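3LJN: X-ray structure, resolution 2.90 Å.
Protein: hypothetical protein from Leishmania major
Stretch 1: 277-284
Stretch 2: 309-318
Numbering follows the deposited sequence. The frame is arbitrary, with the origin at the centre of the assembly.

Stretch 1 277-284: YHNGTTVL
Stretch 2 309-318: LQEKLDEVVR

A turn without regular secondary structure, 277-284, packs against one side of a helix that runs through stretch 2 from L309, through a small apolar patch reinforced by one glutamine side chain that hydrogen-bonds to the turn's backbone. The two stretches together bury 408 Å². Register is set by two CA-CA approaches, V283 to Q310 at 6.1 Å and T281 to L313 at 7.2 Å, so, from T281 to V283, the chain moves toward the start of stretch 2; Y277 also lies near L309, while G280 at the tip reaches L313 and V317.

The helix begins earlier in the chain and has regular phi/psi values, near -62/-32 at L309 and -64/-42 at L313. Its i to i+4 bonds include L313 N to L309 O at 3.0 Å and V317 N to L313 O at 2.8 Å. This spacing places L309, L313 and V317 along one side, each with its CA-to-CB bond toward the turn, whereas E311, K312 and E315 are out of its reach; K312 NZ and E315 OE1 form a salt bridge at 3.4 Å.

The turn is closed by two backbone bonds, L284 N to Y277 O at 2.9 Å and N279 N to T282 O at 3.2 Å. Inside it, G280 N donates to H278 ND1 at 3.1 Å, which helps fix the imidazole (chi1 61°, p; chi2 79°). G280 adopts phi/psi 86/-7, where a CB would be jammed against the carbonyl O of N279; the backbone therefore calls for glycine. T281 (-158/-44) and T282 (-116/143) follow, both with CA-to-CB bonds away from the helix, and V283 at -80/133 turns its own toward it.

Q310 supplies the polar link. With chi1 -168° (t), chi2 62° (p) and chi3 88°, its side chain starts sideways and brings its amide to the turn. V283 N donates to Q310 OE1 at 3.0 Å with an N-H...O angle of 170°, close to linear. Q310 NE2 donates to T281 O at 3.3 Å and 144°, a weak bond. A primary amide suits this place because it carries an acceptor for the V283 NH and a donor for the T281 carbonyl.

L313, with 78 Å² covered, has the largest share of the contact. Its t, p rotamer (chi1 -173°, chi2 70°) sets CD1 over one face of the H278 ring, 3.6 Å from the centroid and 19° off the normal, a CH-pi contact; H278 NE2 is hydrogen-bonded elsewhere in the structure. L313 CD2 lies 3.4 Å from T281 O, against the turn's backbone.

The apolar packing continues at L309, also t, p (chi1 -178°, chi2 58°). V283 (chi1 -179°, t) places CG2 4.1 Å from L309 CG, and Y277 CB lies 4.4 Å from L309 CD2. All three residues are buried; the aliphatic side chains of L309 and V283 suit this, while Y277 offers its CB here and the end of its side chain leads away from the helix. Exposed V317 adds a marginal contact, with CG2 4.0 Å from G280 O.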

ATOM      1  N   TYR A 277      23.727  -8.291  20.905  1.00 39.38           N
ATOM      2  CA  TYR A 277      23.753  -9.725  21.229  1.00 38.94           C
ATOM      3  C   TYR A 277      25.160 -10.259  21.440  1.00 39.75           C
ATOM      4  O   TYR A 277      25.345 -11.470  21.575  1.00 39.78           O
ATOM      5  CB  TYR A 277      23.030 -10.531  20.148  1.00 37.66           C
ATOM      6  CG  TYR A 277      21.624 -10.025  19.933  1.00 37.27           C
ATOM      7  CD1 TYR A 277      20.809  -9.722  21.033  1.00 37.93           C
ATOM      8  CD2 TYR A 277      21.108  -9.812  18.645  1.00 36.72           C
ATOM      9  CE1 TYR A 277      19.529  -9.235  20.868  1.00 38.02           C
ATOM     10  CE2 TYR A 277      19.810  -9.316  18.464  1.00 36.82           C
ATOM     11  CZ  TYR A 277      19.035  -9.033  19.591  1.00 37.46           C
ATOM     12  OH  TYR A 277      17.749  -8.545  19.495  1.00 38.00           O
ATOM     13  N   HIS A 278      26.147  -9.366  21.481  1.00 40.78           N
ATOM     14  CA  HIS A 278      27.497  -9.752  21.851  1.00 42.13           C
ATOM     15  C   HIS A 278      28.120  -8.685  22.735  1.00 43.94           C
ATOM     16  O   HIS A 278      27.624  -7.566  22.807  1.00 44.11           O
ATOM     17  CB  HIS A 278      28.367 -10.046  20.617  1.00 42.01           C
ATOM     18  CG  HIS A 278      28.545  -8.880  19.695  1.00 42.02           C
ATOM     19  ND1 HIS A 278      29.441  -7.863  19.948  1.00 43.61           N
ATOM     20  CD2 HIS A 278      27.954  -8.576  18.513  1.00 41.05           C
ATOM     21  CE1 HIS A 278      29.378  -6.972  18.974  1.00 43.60           C
ATOM     22  NE2 HIS A 278      28.481  -7.380  18.092  1.00 42.09           N
ATOM     23  N   ASN A 279      29.207  -9.052  23.404  1.00 45.68           N
ATOM     24  CA  ASN A 279      29.881  -8.172  24.349  1.00 47.97           C
ATOM     25  C   ASN A 279      31.154  -7.546  23.783  1.00 49.27           C
ATOM     26  O   ASN A 279      32.128  -7.339  24.505  1.00 51.67           O
ATOM     27  CB  ASN A 279      30.240  -8.974  25.590  1.00 49.78           C
ATOM     28  CG  ASN A 279      31.356  -9.942  25.341  1.00 50.71           C
ATOM     29  OD1 ASN A 279      31.604 -10.334  24.202  1.00 49.51           O
ATOM     30  ND2 ASN A 279      32.051 -10.322  26.397  1.00 53.29           N
ATOM     31  N   GLY A 280      31.141  -7.247  22.492  1.00 48.04           N
ATOM     32  CA  GLY A 280      32.353  -6.836  21.789  1.00 49.39           C
ATOM     33  C   GLY A 280      33.200  -7.990  21.255  1.00 49.68           C
ATOM     34  O   GLY A 280      34.170  -7.773  20.515  1.00 50.89           O
ATOM     35  N   THR A 281      32.848  -9.224  21.597  1.00 48.97           N
ATOM     36  CA  THR A 281      33.736 -10.333  21.284  1.00 50.05           C
ATOM     37  C   THR A 281      33.077 -11.716  21.220  1.00 48.90           C
ATOM     38  O   THR A 281      33.378 -12.495  20.323  1.00 48.96           O
ATOM     39  CB  THR A 281      34.910 -10.365  22.278  1.00 53.05           C
ATOM     40  OG1 THR A 281      35.676 -11.559  22.074  1.00 54.45           O
ATOM     41  CG2 THR A 281      34.413 -10.297  23.727  1.00 53.65           C
ATOM     42  N   THR A 282      32.203 -12.028  22.173  1.00 48.30           N
ATOM     43  CA  THR A 282      31.481 -13.299  22.153  1.00 47.45           C
ATOM     44  C   THR A 282      29.996 -13.046  21.986  1.00 45.09           C
ATOM     45  O   THR A 282      29.463 -12.091  22.536  1.00 44.72           O
ATOM     46  CB  THR A 282      31.691 -14.120  23.459  1.00 49.42           C
ATOM     47  OG1 THR A 282      33.079 -14.141  23.815  1.00 52.16           O
ATOM     48  CG2 THR A 282      31.180 -15.555  23.276  1.00 49.22           C
ATOM     49  N   VAL A 283      29.332 -13.916  21.236  1.00 43.88           N
ATOM     50  CA  VAL A 283      27.876 -13.878  21.135  1.00 42.07           C
ATOM     51  C   VAL A 283      27.259 -14.544  22.374  1.00 42.69           C
ATOM     52  O   VAL A 283      27.684 -15.619  22.779  1.00 44.08           O
ATOM     53  CB  VAL A 283      27.380 -14.569  19.854  1.00 41.01           C
ATOM     54  CG1 VAL A 283      25.864 -14.495  19.757  1.00 39.49           C
ATOM     55  CG2 VAL A 283      28.000 -13.913  18.650  1.00 40.90           C
ATOM     56  N   LEU A 284      26.265 -13.887  22.972  1.00 42.07           N
ATOM     57  CA  LEU A 284      25.625 -14.365  24.199  1.00 43.04           C
ATOM     58  C   LEU A 284      24.154 -14.692  23.917  1.00 41.73           C
ATOM     59  O   LEU A 284      23.327 -13.795  23.817  1.00 40.86           O
ATOM     60  CB  LEU A 284      25.762 -13.300  25.286  1.00 44.26           C
ATOM     61  CG  LEU A 284      27.225 -13.034  25.660  1.00 46.08           C
ATOM     62  CD1 LEU A 284      27.431 -11.624  26.185  1.00 46.94           C
ATOM     63  CD2 LEU A 284      27.732 -14.067  26.665  1.00 48.43           C
ATOM     64  N   LEU A 309      26.632 -15.374  13.189  1.00 40.75           N
ATOM     65  CA  LEU A 309      26.922 -14.085  13.797  1.00 40.13           C
ATOM     66  C   LEU A 309      28.281 -14.075  14.489  1.00 41.27           C
ATOM     67  O   LEU A 309      28.937 -13.041  14.527  1.00 41.69           O
ATOM     68  CB  LEU A 309      25.825 -13.702  14.784  1.00 38.67           C
ATOM     69  CG  LEU A 309      25.977 -12.335  15.468  1.00 38.39           C
ATOM     70  CD1 LEU A 309      26.053 -11.166  14.487  1.00 38.70           C
ATOM     71  CD2 LEU A 309      24.825 -12.137  16.429  1.00 37.44           C
ATOM     72  N   GLN A 310      28.706 -15.217  15.024  1.00 42.17           N
ATOM     73  CA  GLN A 310      30.032 -15.324  15.634  1.00 43.83           C
ATOM     74  C   GLN A 310      31.127 -15.241  14.576  1.00 45.60           C
ATOM     75  O   GLN A 310      32.079 -14.478  14.732  1.00 46.60           O
ATOM     76  CB  GLN A 310      30.169 -16.631  16.419  1.00 44.89           C
ATOM     77  CG  GLN A 310      31.377 -16.697  17.317  1.00 46.81           C
ATOM     78  CD  GLN A 310      31.344 -15.627  18.381  1.00 46.16           C
ATOM     79  OE1 GLN A 310      30.777 -15.813  19.459  1.00 45.83           O
ATOM     80  NE2 GLN A 310      31.954 -14.492  18.085  1.00 46.36           N
ATOM     81  N   GLU A 311      30.984 -16.033  13.511  1.00 46.35           N
ATOM     82  CA  GLU A 311      31.872 -15.973  12.336  1.00 48.37           C
ATOM     83  C   GLU A 311      32.056 -14.542  11.829  1.00 48.09           C
ATOM     84  O   GLU A 311      33.185 -14.088  11.673  1.00 49.86           O
ATOM     85  CB  GLU A 311      31.354 -16.867  11.192  1.00 49.15           C
ATOM     86  CG  GLU A 311      31.506 -18.382  11.458  1.00 50.69           C
ATOM     87  CD  GLU A 311      30.901 -19.299  10.362  1.00 51.79           C
ATOM     88  OE1 GLU A 311      29.982 -18.863   9.619  1.00 50.67           O
ATOM     89  OE2 GLU A 311      31.341 -20.475  10.262  1.00 54.17           O
ATOM     90  N   LYS A 312      30.963 -13.824  11.591  1.00 46.25           N
ATOM     91  CA  LYS A 312      31.075 -12.469  11.060  1.00 46.42           C
ATOM     92  C   LYS A 312      31.666 -11.492  12.054  1.00 46.35           C
ATOM     93  O   LYS A 312      32.378 -10.579  11.668  1.00 47.70           O
ATOM     94  CB  LYS A 312      29.725 -11.933  10.589  1.00 44.94           C
ATOM     95  CG  LYS A 312      29.832 -10.736   9.631  1.00 46.02           C
ATOM     96  CD  LYS A 312      30.421 -11.148   8.265  1.00 48.40           C
ATOM     97  CE  LYS A 312      31.052  -9.949   7.537  1.00 50.32           C
ATOM     98  NZ  LYS A 312      31.911 -10.351   6.373  1.00 53.27           N
ATOM     99  N   LEU A 313      31.358 -11.663  13.331  1.00 45.15           N
ATOM    100  CA  LEU A 313      31.950 -10.816  14.353  1.00 45.56           C
ATOM    101  C   LEU A 313      33.473 -10.999  14.423  1.00 48.01           C
ATOM    102  O   LEU A 313      34.226 -10.034  14.563  1.00 49.31           O
ATOM    103  CB  LEU A 313      31.338 -11.118  15.711  1.00 44.34           C
ATOM    104  CG  LEU A 313      31.800 -10.145  16.793  1.00 45.04           C
ATOM    105  CD1 LEU A 313      31.188  -8.764  16.543  1.00 44.48           C
ATOM    106  CD2 LEU A 313      31.466 -10.684  18.182  1.00 44.73           C
ATOM    107  N   ASP A 314      33.923 -12.242  14.338  1.00 49.01           N
ATOM    108  CA  ASP A 314      35.347 -12.520  14.331  1.00 51.79           C
ATOM    109  C   ASP A 314      36.033 -11.898  13.116  1.00 53.52           C
ATOM    110  O   ASP A 314      37.107 -11.319  13.251  1.00 55.61           O
ATOM    111  CB  ASP A 314      35.589 -14.029  14.381  1.00 52.91           C
ATOM    112  CG  ASP A 314      35.185 -14.647  15.729  1.00 52.15           C
ATOM    113  OD1 ASP A 314      35.641 -14.167  16.793  1.00 52.77           O
ATOM    114  OD2 ASP A 314      34.430 -15.640  15.729  1.00 51.35           O
ATOM    115  N   GLU A 315      35.407 -12.004  11.940  1.00 53.01           N
ATOM    116  CA  GLU A 315      35.921 -11.357  10.719  1.00 54.89           C
ATOM    117  C   GLU A 315      36.060  -9.841  10.892  1.00 54.95           C
ATOM    118  O   GLU A 315      37.113  -9.271  10.623  1.00 57.42           O
ATOM    119  CB  GLU A 315      35.027 -11.667   9.501  1.00 54.40           C
ATOM    120  CG  GLU A 315      35.635 -12.664   8.487  1.00 57.06           C
ATOM    121  CD  GLU A 315      34.594 -13.542   7.750  1.00 56.37           C
ATOM    122  OE1 GLU A 315      33.407 -13.144   7.622  1.00 54.22           O
ATOM    123  OE2 GLU A 315      34.982 -14.649   7.298  1.00 58.37           O
ATOM    124  N   VAL A 316      34.998  -9.198  11.364  1.00 52.58           N
ATOM    125  CA  VAL A 316      34.986  -7.742  11.498  1.00 52.88           C
ATOM    126  C   VAL A 316      35.954  -7.258  12.580  1.00 54.18           C
ATOM    127  O   VAL A 316      36.694  -6.281  12.379  1.00 56.28           O
ATOM    128  CB  VAL A 316      33.574  -7.213  11.789  1.00 50.46           C
ATOM    129  CG1 VAL A 316      33.596  -5.693  11.911  1.00 51.36           C
ATOM    130  CG2 VAL A 316      32.630  -7.640  10.675  1.00 49.66           C
ATOM    131  N   VAL A 317      35.963  -7.956  13.711  1.00 53.33           N
ATOM    132  CA  VAL A 317      36.795  -7.564  14.839  1.00 54.79           C
ATOM    133  C   VAL A 317      38.277  -7.474  14.442  1.00 58.13           C
ATOM    134  O   VAL A 317      39.006  -6.645  14.985  1.00 60.02           O
ATOM    135  CB  VAL A 317      36.571  -8.493  16.083  1.00 53.85           C
ATOM    136  CG1 VAL A 317      37.540  -9.668  16.110  1.00 55.72           C
ATOM    137  CG2 VAL A 317      36.694  -7.700  17.350  1.00 54.44           C
ATOM    138  N   ARG A 318      38.704  -8.287  13.472  1.00 59.21           N
ATOM    139  CA  ARG A 318      40.121  -8.324  13.054  1.00 62.81           C
ATOM    140  C   ARG A 318      40.656  -7.047  12.402  1.00 64.91           C
ATOM    141  O   ARG A 318      41.862  -6.857  12.368  1.00 68.15           O
ATOM    142  CB  ARG A 318      40.410  -9.530  12.131  1.00 63.94           C
ATOM    143  CG  ARG A 318      40.475 -10.861  12.878  1.00 63.77           C
ATOM    144  CD  ARG A 318      40.612 -12.070  11.970  1.00 65.01           C
ATOM    145  NE  ARG A 318      40.427 -13.295  12.752  1.00 64.59           N
ATOM    146  CZ  ARG A 318      39.441 -14.188  12.600  1.00 62.66           C
ATOM    147  NH1 ARG A 318      38.504 -14.063  11.652  1.00 60.90           N
ATOM    148  NH2 ARG A 318      39.396 -15.241  13.413  1.00 62.89           N
TER